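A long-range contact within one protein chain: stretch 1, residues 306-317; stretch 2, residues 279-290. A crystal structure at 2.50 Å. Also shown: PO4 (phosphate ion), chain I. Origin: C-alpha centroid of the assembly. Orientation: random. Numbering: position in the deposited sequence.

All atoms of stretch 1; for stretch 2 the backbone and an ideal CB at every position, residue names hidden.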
# COMPACT_ATOMS: atom_id res chain seq x y z
N GLU A 306 20.09 16.47 -9.35
CA GLU A 306 19.27 16.84 -10.52
C GLU A 306 17.89 16.17 -10.49
O GLU A 306 16.87 16.83 -10.71
CB GLU A 306 19.97 16.49 -11.85
CG GLU A 306 20.60 17.65 -12.59
CD GLU A 306 21.51 17.18 -13.74
OE1 GLU A 306 21.11 17.32 -14.93
OE2 GLU A 306 22.62 16.64 -13.46
N LEU A 307 17.86 14.87 -10.20
CA LEU A 307 16.59 14.14 -10.14
C LEU A 307 15.75 14.63 -8.97
O LEU A 307 14.54 14.85 -9.11
CB LEU A 307 16.80 12.62 -10.06
CG LEU A 307 15.49 11.83 -9.97
CD1 LEU A 307 14.68 12.00 -11.23
CD2 LEU A 307 15.76 10.38 -9.71
N ARG A 308 16.40 14.80 -7.82
CA ARG A 308 15.76 15.39 -6.65
C ARG A 308 15.11 16.76 -6.97
O ARG A 308 13.94 16.97 -6.64
CB ARG A 308 16.71 15.41 -5.44
CG ARG A 308 16.91 16.75 -4.81
CD ARG A 308 16.84 16.73 -3.33
NE ARG A 308 18.16 16.70 -2.69
CZ ARG A 308 19.12 17.62 -2.80
NH1 ARG A 308 18.97 18.69 -3.58
NH2 ARG A 308 20.26 17.46 -2.14
N ASP A 309 15.85 17.64 -7.65
CA ASP A 309 15.30 18.92 -8.17
C ASP A 309 14.08 18.68 -9.04
O ASP A 309 13.08 19.37 -8.90
CB ASP A 309 16.31 19.68 -9.06
CG ASP A 309 17.44 20.31 -8.26
OD1 ASP A 309 17.36 20.29 -7.01
OD2 ASP A 309 18.40 20.82 -8.90
N TYR A 310 14.20 17.71 -9.94
CA TYR A 310 13.20 17.46 -10.96
C TYR A 310 11.88 16.95 -10.37
O TYR A 310 10.80 17.35 -10.84
CB TYR A 310 13.74 16.47 -11.98
CG TYR A 310 12.91 16.37 -13.23
CD1 TYR A 310 13.08 17.29 -14.28
CD2 TYR A 310 11.95 15.37 -13.39
CE1 TYR A 310 12.33 17.21 -15.46
CE2 TYR A 310 11.20 15.27 -14.54
CZ TYR A 310 11.39 16.20 -15.58
OH TYR A 310 10.64 16.11 -16.74
N ILE A 311 11.96 16.08 -9.36
CA ILE A 311 10.76 15.63 -8.67
C ILE A 311 10.19 16.76 -7.78
O ILE A 311 8.97 16.81 -7.54
CB ILE A 311 11.00 14.34 -7.86
CG1 ILE A 311 11.44 13.22 -8.82
CG2 ILE A 311 9.74 13.91 -7.14
CD1 ILE A 311 12.12 12.05 -8.18
N GLY A 312 11.07 17.67 -7.33
CA GLY A 312 10.67 18.88 -6.60
C GLY A 312 9.79 18.56 -5.41
O GLY A 312 10.04 17.62 -4.66
N ASP A 313 8.72 19.33 -5.24
CA ASP A 313 7.89 19.16 -4.05
C ASP A 313 6.88 18.00 -4.17
O ASP A 313 5.92 17.94 -3.42
CB ASP A 313 7.22 20.49 -3.65
CG ASP A 313 6.23 21.01 -4.71
OD1 ASP A 313 5.62 20.18 -5.44
OD2 ASP A 313 6.06 22.26 -4.81
N SER A 314 7.11 17.08 -5.12
CA SER A 314 6.39 15.81 -5.15
C SER A 314 7.23 14.70 -4.51
O SER A 314 6.81 13.55 -4.44
CB SER A 314 6.02 15.41 -6.58
OG SER A 314 5.08 16.32 -7.15
N LEU A 315 8.42 15.05 -4.04
CA LEU A 315 9.30 14.06 -3.41
C LEU A 315 8.96 13.94 -1.92
O LEU A 315 9.14 14.89 -1.16
CB LEU A 315 10.76 14.42 -3.64
CG LEU A 315 11.84 13.47 -3.11
CD1 LEU A 315 11.69 12.08 -3.71
CD2 LEU A 315 13.27 14.04 -3.35
N LYS A 316 8.44 12.77 -1.53
CA LYS A 316 8.05 12.51 -0.14
C LYS A 316 8.83 11.34 0.45
O LYS A 316 9.33 10.49 -0.29
CB LYS A 316 6.53 12.22 -0.04
CG LYS A 316 5.60 13.33 -0.60
CD LYS A 316 5.91 14.66 0.10
CE LYS A 316 5.29 15.85 -0.63
NZ LYS A 316 3.83 15.94 -0.35
N GLN A 317 8.95 11.31 1.77
CA GLN A 317 9.49 10.16 2.46
C GLN A 317 8.33 9.24 2.82
O GLN A 317 7.34 9.69 3.42
CB GLN A 317 10.25 10.60 3.73
CG GLN A 317 10.66 9.47 4.70
CD GLN A 317 11.49 8.38 4.04
OE1 GLN A 317 12.47 8.66 3.35
NE2 GLN A 317 11.08 7.12 4.22
N UNK A 279 9.52 6.75 -15.39
CA UNK A 279 8.81 6.64 -14.13
C UNK A 279 8.84 7.89 -13.24
O UNK A 279 7.98 8.04 -12.35
CB UNK A 279 9.39 5.46 -13.35
N UNK A 280 9.80 8.78 -13.50
CA UNK A 280 9.95 10.00 -12.72
C UNK A 280 9.42 11.25 -13.43
O UNK A 280 9.96 12.33 -13.27
CB UNK A 280 11.43 10.20 -12.37
N UNK A 281 8.33 11.09 -14.18
CA UNK A 281 7.66 12.22 -14.82
C UNK A 281 6.19 12.38 -14.47
O UNK A 281 5.55 13.33 -14.94
CB UNK A 281 7.79 12.09 -16.34
N UNK A 282 5.65 11.48 -13.63
CA UNK A 282 4.23 11.58 -13.25
C UNK A 282 3.86 12.99 -12.78
O UNK A 282 2.83 13.53 -13.18
CB UNK A 282 3.91 10.57 -12.15
N UNK A 283 4.73 13.58 -11.97
CA UNK A 283 4.51 14.89 -11.36
C UNK A 283 4.51 16.04 -12.36
O UNK A 283 4.00 17.13 -12.06
CB UNK A 283 5.58 15.15 -10.30
N UNK A 284 5.10 15.81 -13.53
CA UNK A 284 5.10 16.83 -14.58
C UNK A 284 3.79 16.86 -15.36
O UNK A 284 3.54 17.81 -16.09
CB UNK A 284 6.26 16.59 -15.54
N UNK A 285 2.96 15.82 -15.21
CA UNK A 285 1.73 15.70 -16.00
C UNK A 285 0.48 15.64 -15.16
O UNK A 285 -0.62 15.79 -15.70
CB UNK A 285 1.80 14.45 -16.88
N UNK A 286 0.63 15.40 -13.86
CA UNK A 286 -0.51 15.19 -12.99
C UNK A 286 -0.12 15.64 -11.61
O UNK A 286 1.07 15.72 -11.31
CB UNK A 286 -0.97 13.73 -12.99
N UNK A 287 -1.10 15.95 -10.75
CA UNK A 287 -0.72 16.07 -9.34
C UNK A 287 -0.30 14.70 -8.88
O UNK A 287 -1.03 13.72 -9.11
CB UNK A 287 -1.86 16.62 -8.48
N UNK A 288 0.88 14.60 -8.28
CA UNK A 288 1.46 13.29 -7.98
C UNK A 288 2.36 13.38 -6.77
O UNK A 288 2.94 14.43 -6.52
CB UNK A 288 2.24 12.75 -9.18
N UNK A 289 2.46 12.29 -6.02
CA UNK A 289 3.41 12.21 -4.90
C UNK A 289 4.25 10.94 -4.97
O UNK A 289 3.70 9.83 -5.08
CB UNK A 289 2.66 12.26 -3.56
N UNK A 290 5.58 11.11 -4.94
CA UNK A 290 6.50 9.97 -4.86
C UNK A 290 6.89 9.70 -3.40
O UNK A 290 7.56 10.51 -2.74
CB UNK A 290 7.75 10.23 -5.70
P PO4 I . 8.29 14.29 3.54
O1 PO4 I . 9.34 14.33 2.45
O2 PO4 I . 7.35 15.47 3.35
O3 PO4 I . 7.50 13.01 3.43
O4 PO4 I . 9.02 14.36 4.87

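Position 279 has helical backbone angles (-69/-19), and no atom of stretch 1 lies within 5.5 Å of its ideal CB. Stretch 1 sets no requirement there; the residue is Val279.

At position 280 the chain leaves helical angles (-102/36) and CA-to-CB points toward stretch 1. The ideal CB lies 3.9 Å from Leu307 CD1 and 4.6 Å from Ile311 CD1, so the site offers hydrocarbon and nothing polar to pair with. A leucine, methionine or aromatic residue would suit. The residue is Tyr280. Its CB packs 3.9 Å from Leu307 CD1, its CD1 lies 3.8 Å from Ile311 CD1, and Leu307 CD2 sits over one face of its ring.

Position 281 points sideways, with its ideal CB 4.9 Å from Tyr310 OH. A short polar side chain could bend toward that hydroxyl. Asn281 does so at chi1 -87°: its ND2 is modelled 2.5 Å from Tyr310 OH, but the amide is probably turned over, so the pairing remains open.

Position 282 is out of reach of stretch 1, which leaves the choice free; it is Trp282.

Position 283 points toward stretch 1, its ideal CB 3.4 Å from Ser314 OG and 4.7 Å from Ile311 O. The nearby carbonyls of the helix end favour a donor on a flexible stem: glutamine, lysine or arginine could all be imagined. Gln283 fills it. With chi1 at 80° (p) and chi2 at -75° (m), its NE2 donates to Tyr310 O at 3.2 Å (159° at the hydrogen) and also to the O of Tyr280 at 3.1 Å, so one amide ties the helix end to its own stretch.

Position 284 also points toward stretch 1, with its ideal CB 4.6 Å from Tyr310 OH. A long aliphatic or cationic chain could cover the aromatic ring. Lys284 does both: CE lies 3.9 Å from the centroid of the Tyr310 ring and NZ 4.3 Å from that centroid, each 13° off the normal, giving a CH-pi and a cation-pi contact over one face.

Positions 285 and 286 are out of reach and 287 points away, its phi of -66° compatible with proline. They are Leu285, Tyr286 and Pro287.

At position 288 the backbone is extended and the CB sideways, 5.0 Å from Ser314 OG; a small residue suffices. Ala288 contributes mainly its backbone, since Ser314 OG donates to Ala288 O at 2.9 Å.

Position 289 has its ideal CB 4.3 Å from Lys316 CG and 4.4 Å from Ser314 O, so a polar or acidic side chain could meet the lysine. Asn289 places its modelled ND2 3.0 Å from Lys316 NZ.

Position 290 forms a parallel bridge with Leu315: its N donates to Ser314 O at 2.8 Å, and Lys316 N donates to its O at 2.7 Å. The ideal CB, 4.4 Å from Ile311 CG2, favours a branched or aromatic residue. Tyr290 sets CD2 3.9 Å from Ile311 CG2, while its OH donates to Val279 O at 2.6 Å.

Stretch 2, residues 279-290: VYNWQKLYPANY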
# COMPACT_ATOMS: atom_id res chain seq x y z
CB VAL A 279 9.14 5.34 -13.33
CG1 VAL A 279 8.86 4.13 -14.21
CG2 VAL A 279 10.54 5.32 -12.82
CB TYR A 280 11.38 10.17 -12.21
CG TYR A 280 11.77 9.03 -11.29
CD1 TYR A 280 11.15 8.88 -10.05
CD2 TYR A 280 12.73 8.07 -11.68
CE1 TYR A 280 11.47 7.81 -9.20
CE2 TYR A 280 13.06 7.02 -10.84
CZ TYR A 280 12.42 6.89 -9.60
OH TYR A 280 12.71 5.84 -8.76
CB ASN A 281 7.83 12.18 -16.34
CG ASN A 281 9.09 12.83 -16.80
OD1 ASN A 281 10.05 12.16 -17.18
ND2 ASN A 281 9.12 14.14 -16.77
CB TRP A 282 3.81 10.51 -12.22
CG TRP A 282 3.90 9.10 -12.77
CD1 TRP A 282 4.69 8.08 -12.30
CD2 TRP A 282 3.20 8.57 -13.91
NE1 TRP A 282 4.53 6.96 -13.07
CE2 TRP A 282 3.62 7.23 -14.06
CE3 TRP A 282 2.26 9.09 -14.79
CZ2 TRP A 282 3.12 6.40 -15.08
CZ3 TRP A 282 1.77 8.27 -15.81
CH2 TRP A 282 2.20 6.94 -15.94
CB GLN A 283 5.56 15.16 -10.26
CG GLN A 283 6.94 15.64 -10.77
CD GLN A 283 7.78 14.54 -11.41
OE1 GLN A 283 7.31 13.43 -11.66
NE2 GLN A 283 9.04 14.86 -11.68
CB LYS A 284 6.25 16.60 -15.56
CG LYS A 284 7.63 16.74 -14.95
CD LYS A 284 7.91 18.17 -14.52
CE LYS A 284 8.90 18.19 -13.39
NZ LYS A 284 9.57 19.50 -13.26
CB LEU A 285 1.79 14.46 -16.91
CG LEU A 285 2.87 14.39 -18.00
CD1 LEU A 285 3.04 12.98 -18.50
CD2 LEU A 285 2.47 15.26 -19.14
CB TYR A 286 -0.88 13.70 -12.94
CG TYR A 286 -1.35 13.12 -14.24
CD1 TYR A 286 -0.47 12.40 -15.06
CD2 TYR A 286 -2.66 13.28 -14.66
CE1 TYR A 286 -0.89 11.88 -16.28
CE2 TYR A 286 -3.10 12.76 -15.89
CZ TYR A 286 -2.20 12.05 -16.69
OH TYR A 286 -2.62 11.52 -17.89
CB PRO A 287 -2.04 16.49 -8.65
CG PRO A 287 -2.91 17.08 -9.79
CD PRO A 287 -2.54 16.21 -10.97
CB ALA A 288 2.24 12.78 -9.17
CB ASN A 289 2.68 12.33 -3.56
CG ASN A 289 2.08 13.72 -3.35
OD1 ASN A 289 0.91 13.96 -3.64
ND2 ASN A 289 2.90 14.66 -2.90
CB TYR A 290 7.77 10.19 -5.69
CG TYR A 290 7.56 10.16 -7.18
CD1 TYR A 290 7.90 9.03 -7.94
CD2 TYR A 290 7.02 11.25 -7.83
CE1 TYR A 290 7.71 9.01 -9.33
CE2 TYR A 290 6.82 11.26 -9.20
CZ TYR A 290 7.17 10.14 -9.95
OH TYR A 290 6.95 10.17 -11.30
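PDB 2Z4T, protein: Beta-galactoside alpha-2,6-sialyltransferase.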